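Local coordinates for glycine betaine, L-proline ABC transporter, glycine/betaine/L-proline-binding protein (ProX) (PDB 3TMG) that binds glycine betaine (trimethyl glycine) and, as the substrate-binding protein of an ABC importer, probably delivers it for uptake, at residues I128-G133 with S161-S166; V179-P184 with Y191-L196. One frame throughout, in Å; residues are numbered along the deposited sequence.

From the N terminus, contact 1 comes first. It brings 161-166, on helix 160-172, back against the loop 128-133 that leaves strand 126-128, and so closes a 27-residue excursion containing helix 135-146 and strand 154-156. Contact 2 then closes a much shorter loop around helix 187-190, setting strand 179-183 against strand 193-195. The two are in series, neither nested nor crossing, with centres about 13 Å apart. They nevertheless touch: Ile128 O lies 3.2 Å from Pro180 CD, and Met163 CE 3.6 Å from Pro180 O. Loop, helix and strand thus pack against one another, and each contact contributes one residue to the betaine pocket, Ile130 and Trp182.

Contact 1: I128-G133 with S161-S166; sequences IGIDAG and SVMLAS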
ATOM      1  N   ILE A 128      12.622 -11.097  -7.115  1.00 22.24           N
ATOM      2  CA  ILE A 128      11.535 -11.709  -6.370  1.00 22.16           C
ATOM      3  C   ILE A 128      10.477 -10.647  -6.066  1.00 21.29           C
ATOM      4  O   ILE A 128      10.667  -9.818  -5.182  1.00 20.07           O
ATOM      5  CB  ILE A 128      12.076 -12.387  -5.076  1.00 22.40           C
ATOM      6  CG1 ILE A 128      13.165 -13.429  -5.402  1.00 23.93           C
ATOM      7  CG2 ILE A 128      10.945 -12.984  -4.243  1.00 22.75           C
ATOM      8  CD1 ILE A 128      12.730 -14.498  -6.415  1.00 24.53           C
ATOM      9  N   GLY A 129       9.359 -10.679  -6.807  1.00 21.05           N
ATOM     10  CA  GLY A 129       8.343  -9.592  -6.748  1.00 20.62           C
ATOM     11  C   GLY A 129       7.142  -9.921  -5.879  1.00 19.76           C
ATOM     12  O   GLY A 129       7.185 -10.860  -5.095  1.00 19.73           O
ATOM     13  N   ILE A 130       6.076  -9.149  -6.019  1.00 19.74           N
ATOM     14  CA  ILE A 130       4.862  -9.316  -5.202  1.00 20.18           C
ATOM     15  C   ILE A 130       3.701  -9.792  -6.115  1.00 21.82           C
ATOM     16  O   ILE A 130       3.971 -10.438  -7.135  1.00 23.58           O
ATOM     17  CB  ILE A 130       4.533  -8.038  -4.377  1.00 19.33           C
ATOM     18  CG1 ILE A 130       4.281  -6.828  -5.307  1.00 18.97           C
ATOM     19  CG2 ILE A 130       5.657  -7.705  -3.386  1.00 18.51           C
ATOM     20  CD1 ILE A 130       3.703  -5.608  -4.595  1.00 19.91           C
ATOM     21  N   ASP A 131       2.446  -9.504  -5.755  1.00 22.74           N
ATOM     22  CA  ASP A 131       1.281  -9.946  -6.518  0.70 24.06           C
ATOM     23  C   ASP A 131       1.277  -9.440  -7.972  1.00 25.11           C
ATOM     24  O   ASP A 131       1.503  -8.231  -8.213  1.00 24.75           O
ATOM     25  CB  ASP A 131      -0.060  -9.655  -5.772  0.70 23.07           C
ATOM     26  CG  ASP A 131      -0.159  -8.199  -5.165  0.70 23.00           C
ATOM     27  OD1 ASP A 131       0.721  -7.792  -4.406  0.70 22.85           O
ATOM     28  OD2 ASP A 131      -1.156  -7.485  -5.423  0.70 21.88           O
ATOM     29  N   ALA A 132       1.010 -10.345  -8.917  1.00 25.86           N
ATOM     30  CA  ALA A 132       0.791  -9.953 -10.316  1.00 26.87           C
ATOM     31  C   ALA A 132      -0.239  -8.812 -10.329  1.00 26.20           C
ATOM     32  O   ALA A 132      -1.237  -8.838  -9.621  1.00 27.06           O
ATOM     33  CB  ALA A 132       0.307 -11.140 -11.165  1.00 27.93           C
ATOM     34  N   GLY A 133       0.002  -7.783 -11.114  1.00 26.47           N
ATOM     35  CA  GLY A 133      -1.039  -6.773 -11.263  1.00 24.33           C
ATOM     36  C   GLY A 133      -0.984  -5.648 -10.245  1.00 21.98           C
ATOM     37  O   GLY A 133      -1.619  -4.620 -10.444  1.00 22.74           O
ATOM     38  N   SER A 161       4.006 -11.318   1.311  1.00 20.78           N
ATOM     39  CA  SER A 161       4.478 -12.271   2.325  0.70 22.27           C
ATOM     40  C   SER A 161       5.635 -13.159   1.824  1.00 22.20           C
ATOM     41  O   SER A 161       6.646 -13.340   2.528  1.00 23.10           O
ATOM     42  CB  SER A 161       3.316 -13.132   2.832  0.70 22.54           C
ATOM     43  OG  SER A 161       2.501 -12.341   3.673  0.70 20.99           O
ATOM     44  N   VAL A 162       5.500 -13.689   0.613  1.00 22.10           N
ATOM     45  CA  VAL A 162       6.530 -14.545   0.025  1.00 22.87           C
ATOM     46  C   VAL A 162       7.783 -13.710  -0.256  1.00 22.38           C
ATOM     47  O   VAL A 162       8.904 -14.151   0.059  1.00 22.74           O
ATOM     48  CB  VAL A 162       6.053 -15.228  -1.284  1.00 23.62           C
ATOM     49  CG1 VAL A 162       7.214 -15.833  -2.017  1.00 24.53           C
ATOM     50  CG2 VAL A 162       4.994 -16.266  -0.972  1.00 24.98           C
ATOM     51  N   MET A 163       7.596 -12.507  -0.842  1.00 20.05           N
ATOM     52  CA  MET A 163       8.736 -11.595  -1.114  1.00 19.06           C
ATOM     53  C   MET A 163       9.515 -11.309   0.188  1.00 18.16           C
ATOM     54  O   MET A 163      10.731 -11.459   0.237  1.00 18.58           O
ATOM     55  CB  MET A 163       8.265 -10.281  -1.796  1.00 18.27           C
ATOM     56  CG  MET A 163       9.367  -9.235  -2.015  1.00 18.20           C
ATOM     57  SD  MET A 163       9.768  -8.204  -0.577  1.00 17.78           S
ATOM     58  CE  MET A 163       8.313  -7.147  -0.622  1.00 17.24           C
ATOM     59  N   LEU A 164       8.807 -10.943   1.245  1.00 17.56           N
ATOM     60  CA  LEU A 164       9.467 -10.668   2.544  1.00 18.05           C
ATOM     61  C   LEU A 164      10.122 -11.880   3.218  1.00 19.09           C
ATOM     62  O   LEU A 164      11.194 -11.754   3.795  1.00 19.20           O
ATOM     63  CB  LEU A 164       8.517  -9.998   3.514  1.00 17.44           C
ATOM     64  CG  LEU A 164       8.018  -8.604   3.095  1.00 16.83           C
ATOM     65  CD1 LEU A 164       6.811  -8.296   3.962  1.00 16.07           C
ATOM     66  CD2 LEU A 164       9.165  -7.613   3.301  1.00 16.57           C
ATOM     67  N   ALA A 165       9.473 -13.039   3.149  1.00 20.22           N
ATOM     68  CA  ALA A 165      10.105 -14.284   3.601  1.00 21.95           C
ATOM     69  C   ALA A 165      11.377 -14.597   2.794  1.00 22.80           C
ATOM     70  O   ALA A 165      12.389 -14.990   3.373  1.00 23.31           O
ATOM     71  CB  ALA A 165       9.102 -15.453   3.577  1.00 22.96           C
ATOM     72  N   SER A 166      11.360 -14.397   1.473  1.00 22.14           N
ATOM     73  CA  SER A 166      12.579 -14.587   0.681  1.00 23.10           C
ATOM     74  C   SER A 166      13.702 -13.594   1.041  1.00 22.91           C
ATOM     75  O   SER A 166      14.869 -13.961   1.108  1.00 23.22           O
ATOM     76  CB  SER A 166      12.299 -14.486  -0.815  1.00 24.06           C
ATOM     77  OG  SER A 166      11.165 -15.241  -1.172  1.00 25.26           O
TER
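Met163 fills the centre of this contact, laying its side chain against the carbonyl oxygens of Ile128 and Gly129 and against CG2 of Ile130. The setting is a beta-alpha-beta unit of the substrate-binding fold: strand 126-128, helix 135-146 and parallel strand 154-156, followed by helix 160-172. Three of its carbons, CB, CG and, beyond the sulphur, CE, make the fit. Met163 CB lies 3.5 Å from Gly129 O, and CG, anti to the backbone N (chi1 176°), reaches Ile128 O at 3.5 Å. Bends at chi2 and chi3 then bring CE to Ile130 CG2 at 3.9 Å, the two side chains running side by side in the same direction. The two carbonyls differ in their partners: Gly129 O accepts a bond from Ser158 OG, whereas Ile128 O is buried with no polar partner in the model. The CG1-CD1 branch of Ile130 leads away from the helix and touches the bound trimethyl glycine. At the far end, Ile128 CG2 meets Ser166 OG at 3.8 Å. That hydroxyl is held by its own helix: OG gives a 2.8 Å bond to Val162 O, which also takes Ser166 N, with OG 39° above the carbonyl plane.

Contact 2: V179-P184 with Y191-L196; sequences VPLWKP and YDIKFL. With BET (trimethyl glycine), chain E.
Leu181, Trp182 and Lys183 in turn meet the side chains of Ile193 and Phe195. Strands 179-183 and 193-195 belong to the antiparallel sheet of this binding protein; each pairs with strand 88-105 and not with the other. Their short axes, 8.7 Å apart at closest and at 87° to one another, are too distant and too steeply crossed to pair, so side chains of 193-195 bridge the gap to the backbone and side chains of 179-183. Leu181 comes first. Its CD1 touches Ile193 CD1 at 3.9 Å, the two chains crossing at about a right angle beside Ala187 of helix 187-190. Its carbonyl O lies in the plane of the Phe195 ring, 3.6 Å from CE1, an edge-on approach. Trp182 follows, its CA also in that plane, 4.0 Å from Phe195 CZ, while its side chain departs to the other side of the strand. A chi1 of 55° puts CG between the backbone N and the carbonyl carbon; the indole beyond it lies against the trimethyl glycine. Methyl C2 sits over one face, 3.5 Å from CD2 and offset toward the rim, and methyl C1 is 3.6 Å from NE1. With Trp25 and Trp72 also in the pocket, this is consistent with cation-pi recognition of the quaternary ammonium. Leu181 CD2 backs the opposite face, and Trp72 meets the indole at about 85°. Lys183 completes the series. Its extended chain crosses the CE2 edge of Phe195 obliquely and makes a cation-pi contact with Phe188, whose ring also meets Phe195; on the way, CG rests 3.9 Å and CD 4.0 Å from Phe195 CE2.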
ATOM      1  N   VAL A 179      14.536  -7.237  -4.784  1.00 17.82           N
ATOM      2  CA  VAL A 179      13.062  -7.221  -4.610  1.00 16.58           C
ATOM      3  C   VAL A 179      12.525  -5.809  -4.903  1.00 15.87           C
ATOM      4  O   VAL A 179      13.286  -4.845  -4.754  1.00 15.84           O
ATOM      5  CB  VAL A 179      12.642  -7.615  -3.159  1.00 15.70           C
ATOM      6  CG1 VAL A 179      13.032  -9.074  -2.816  1.00 16.62           C
ATOM      7  CG2 VAL A 179      13.152  -6.609  -2.123  1.00 15.13           C
ATOM      8  N   PRO A 180      11.241  -5.686  -5.307  1.00 15.10           N
ATOM      9  CA  PRO A 180      10.667  -4.373  -5.307  1.00 14.35           C
ATOM     10  C   PRO A 180      10.151  -4.174  -3.859  1.00 14.32           C
ATOM     11  O   PRO A 180       9.595  -5.115  -3.265  1.00 15.20           O
ATOM     12  CB  PRO A 180       9.535  -4.479  -6.340  1.00 14.08           C
ATOM     13  CG  PRO A 180       9.122  -5.924  -6.302  1.00 14.94           C
ATOM     14  CD  PRO A 180      10.344  -6.710  -5.913  1.00 15.47           C
ATOM     15  N   LEU A 181      10.491  -3.055  -3.251  1.00 13.71           N
ATOM     16  CA  LEU A 181       9.993  -2.744  -1.899  1.00 13.05           C
ATOM     17  C   LEU A 181       9.568  -1.273  -1.902  1.00 12.62           C
ATOM     18  O   LEU A 181       9.646  -0.594  -2.921  1.00 12.74           O
ATOM     19  CB  LEU A 181      11.011  -3.046  -0.786  1.00 13.09           C
ATOM     20  CG  LEU A 181      10.574  -4.195   0.140  1.00 13.22           C
ATOM     21  CD1 LEU A 181      11.675  -4.609   1.106  1.00 14.22           C
ATOM     22  CD2 LEU A 181       9.298  -3.834   0.920  1.00 12.95           C
ATOM     23  N   TRP A 182       9.085  -0.787  -0.768  1.00 11.99           N
ATOM     24  CA  TRP A 182       8.497   0.527  -0.746  1.00 11.32           C
ATOM     25  C   TRP A 182       8.557   0.995   0.659  1.00 11.54           C
ATOM     26  O   TRP A 182       8.787   0.180   1.599  1.00 10.97           O
ATOM     27  CB  TRP A 182       7.034   0.499  -1.266  1.00 11.40           C
ATOM     28  CG  TRP A 182       6.156  -0.491  -0.514  1.00 11.39           C
ATOM     29  CD1 TRP A 182       5.421  -0.297   0.665  1.00 11.13           C
ATOM     30  CD2 TRP A 182       5.980  -1.889  -0.861  1.00 11.61           C
ATOM     31  NE1 TRP A 182       4.767  -1.463   1.032  1.00 11.58           N
ATOM     32  CE2 TRP A 182       5.094  -2.466   0.162  1.00 11.69           C
ATOM     33  CE3 TRP A 182       6.441  -2.696  -1.917  1.00 11.87           C
ATOM     34  CZ2 TRP A 182       4.691  -3.796   0.115  1.00 12.15           C
ATOM     35  CZ3 TRP A 182       6.047  -4.042  -1.947  1.00 12.22           C
ATOM     36  CH2 TRP A 182       5.183  -4.580  -0.960  1.00 12.40           C
ATOM     37  N   LYS A 183       8.393   2.313   0.815  1.00 11.45           N
ATOM     38  CA  LYS A 183       8.136   2.903   2.118  1.00 11.75           C
ATOM     39  C   LYS A 183       6.758   3.539   2.041  1.00 10.92           C
ATOM     40  O   LYS A 183       6.363   4.076   0.991  1.00 11.05           O
ATOM     41  CB  LYS A 183       9.211   3.955   2.523  1.00 12.32           C
ATOM     42  CG  LYS A 183      10.603   3.385   2.685  1.00 13.11           C
ATOM     43  CD  LYS A 183      11.614   4.468   3.108  1.00 13.68           C
ATOM     44  CE  LYS A 183      12.907   3.848   3.666  1.00 15.02           C
ATOM     45  NZ  LYS A 183      13.989   4.892   3.754  1.00 15.75           N
ATOM     46  N   PRO A 184       6.010   3.509   3.158  1.00 10.49           N
ATOM     47  CA  PRO A 184       6.398   3.088   4.499  1.00 11.03           C
ATOM     48  C   PRO A 184       6.406   1.569   4.643  1.00 11.22           C
ATOM     49  O   PRO A 184       5.464   0.908   4.208  1.00 11.55           O
ATOM     50  CB  PRO A 184       5.289   3.688   5.403  1.00 10.67           C
ATOM     51  CG  PRO A 184       4.082   3.751   4.488  1.00 10.38           C
ATOM     52  CD  PRO A 184       4.647   4.051   3.095  1.00 10.00           C
ATOM     53  N   TYR A 191      15.487  -4.832   8.757  1.00 20.32           N
ATOM     54  CA  TYR A 191      16.636  -5.268   7.950  1.00 21.50           C
ATOM     55  C   TYR A 191      17.511  -4.086   7.546  1.00 21.69           C
ATOM     56  O   TYR A 191      17.047  -2.974   7.541  1.00 21.01           O
ATOM     57  CB  TYR A 191      16.173  -6.000   6.690  1.00 21.65           C
ATOM     58  CG  TYR A 191      15.200  -7.108   6.986  1.00 22.96           C
ATOM     59  CD1 TYR A 191      15.604  -8.247   7.731  1.00 24.96           C
ATOM     60  CD2 TYR A 191      13.898  -7.058   6.508  1.00 22.37           C
ATOM     61  CE1 TYR A 191      14.710  -9.276   7.992  1.00 26.31           C
ATOM     62  CE2 TYR A 191      13.004  -8.084   6.765  1.00 23.78           C
ATOM     63  CZ  TYR A 191      13.409  -9.169   7.525  1.00 25.43           C
ATOM     64  OH  TYR A 191      12.520 -10.189   7.779  1.00 27.74           O
ATOM     65  N   ASP A 192      18.775  -4.363   7.215  1.00 23.02           N
ATOM     66  CA  ASP A 192      19.683  -3.388   6.670  1.00 23.26           C
ATOM     67  C   ASP A 192      19.612  -3.531   5.151  1.00 22.07           C
ATOM     68  O   ASP A 192      20.308  -4.347   4.558  1.00 22.45           O
ATOM     69  CB  ASP A 192      21.095  -3.628   7.219  1.00 27.33           C
ATOM     70  CG  ASP A 192      22.043  -2.543   6.850  1.00 28.97           C
ATOM     71  OD1 ASP A 192      21.615  -1.550   6.229  1.00 29.37           O
ATOM     72  OD2 ASP A 192      23.229  -2.676   7.175  1.00 33.55           O
ATOM     73  N   ILE A 193      18.748  -2.719   4.535  1.00 19.45           N
ATOM     74  CA  ILE A 193      18.457  -2.796   3.123  1.00 18.41           C
ATOM     75  C   ILE A 193      18.484  -1.376   2.519  1.00 18.21           C
ATOM     76  O   ILE A 193      18.384  -0.402   3.252  1.00 18.32           O
ATOM     77  CB  ILE A 193      17.060  -3.424   2.881  1.00 17.24           C
ATOM     78  CG1 ILE A 193      15.970  -2.772   3.775  1.00 15.91           C
ATOM     79  CG2 ILE A 193      17.130  -4.935   3.109  1.00 17.44           C
ATOM     80  CD1 ILE A 193      14.533  -3.153   3.384  1.00 14.99           C
ATOM     81  N   LYS A 194      18.552  -1.269   1.192  1.00 17.36           N
ATOM     82  CA  LYS A 194      18.691   0.042   0.553  1.00 17.10           C
ATOM     83  C   LYS A 194      17.955   0.031  -0.779  1.00 16.30           C
ATOM     84  O   LYS A 194      17.879  -1.008  -1.447  1.00 15.92           O
ATOM     85  CB  LYS A 194      20.174   0.425   0.349  1.00 18.42           C
ATOM     86  CG  LYS A 194      20.959  -0.572  -0.531  1.00 20.07           C
ATOM     87  CD  LYS A 194      22.445  -0.209  -0.611  1.00 21.91           C
ATOM     88  CE  LYS A 194      23.234  -1.185  -1.451  1.00 22.72           C
ATOM     89  NZ  LYS A 194      24.690  -0.860  -1.365  1.00 24.64           N
ATOM     90  N   PHE A 195      17.434   1.190  -1.165  1.00 15.67           N
ATOM     91  CA  PHE A 195      16.980   1.396  -2.536  1.00 15.67           C
ATOM     92  C   PHE A 195      18.156   1.628  -3.439  1.00 17.17           C
ATOM     93  O   PHE A 195      19.136   2.249  -3.033  1.00 18.60           O
ATOM     94  CB  PHE A 195      16.081   2.633  -2.642  1.00 15.10           C
ATOM     95  CG  PHE A 195      14.705   2.466  -2.072  1.00 14.26           C
ATOM     96  CD1 PHE A 195      13.783   1.637  -2.692  1.00 13.76           C
ATOM     97  CD2 PHE A 195      14.290   3.215  -0.947  1.00 14.30           C
ATOM     98  CE1 PHE A 195      12.463   1.543  -2.210  1.00 13.56           C
ATOM     99  CE2 PHE A 195      12.976   3.105  -0.452  1.00 13.69           C
ATOM    100  CZ  PHE A 195      12.071   2.270  -1.076  1.00 13.00           C
ATOM    101  N   LEU A 196      18.070   1.105  -4.648  1.00 17.28           N
ATOM    102  CA  LEU A 196      19.023   1.437  -5.689  1.00 18.54           C
ATOM    103  C   LEU A 196      18.593   2.739  -6.352  1.00 18.82           C
ATOM    104  O   LEU A 196      17.392   3.025  -6.485  1.00 18.46           O
ATOM    105  CB  LEU A 196      19.092   0.293  -6.719  1.00 18.43           C
ATOM    106  CG  LEU A 196      19.550  -1.090  -6.245  1.00 19.23           C
ATOM    107  CD1 LEU A 196      19.554  -2.057  -7.434  1.00 19.61           C
ATOM    108  CD2 LEU A 196      20.956  -1.056  -5.633  1.00 20.55           C
TER
HETATM  109  N   BET E 310       2.163  -1.254  -2.620  1.00 21.24           N
HETATM  110  CA  BET E 310       1.027  -0.605  -3.297  1.00 22.93           C
HETATM  111  C   BET E 310       1.389  -0.455  -4.782  1.00 25.81           C
HETATM  112  O   BET E 310       1.368  -1.390  -5.627  1.00 21.29           O
HETATM  113  OXT BET E 310       1.751   0.658  -5.101  1.00 31.67           O
HETATM  114  C1  BET E 310       1.966  -1.308  -1.161  1.00 21.38           C
HETATM  115  C2  BET E 310       3.394  -0.513  -2.863  1.00 21.25           C
HETATM  116  C3  BET E 310       2.328  -2.624  -3.147  1.00 18.99           C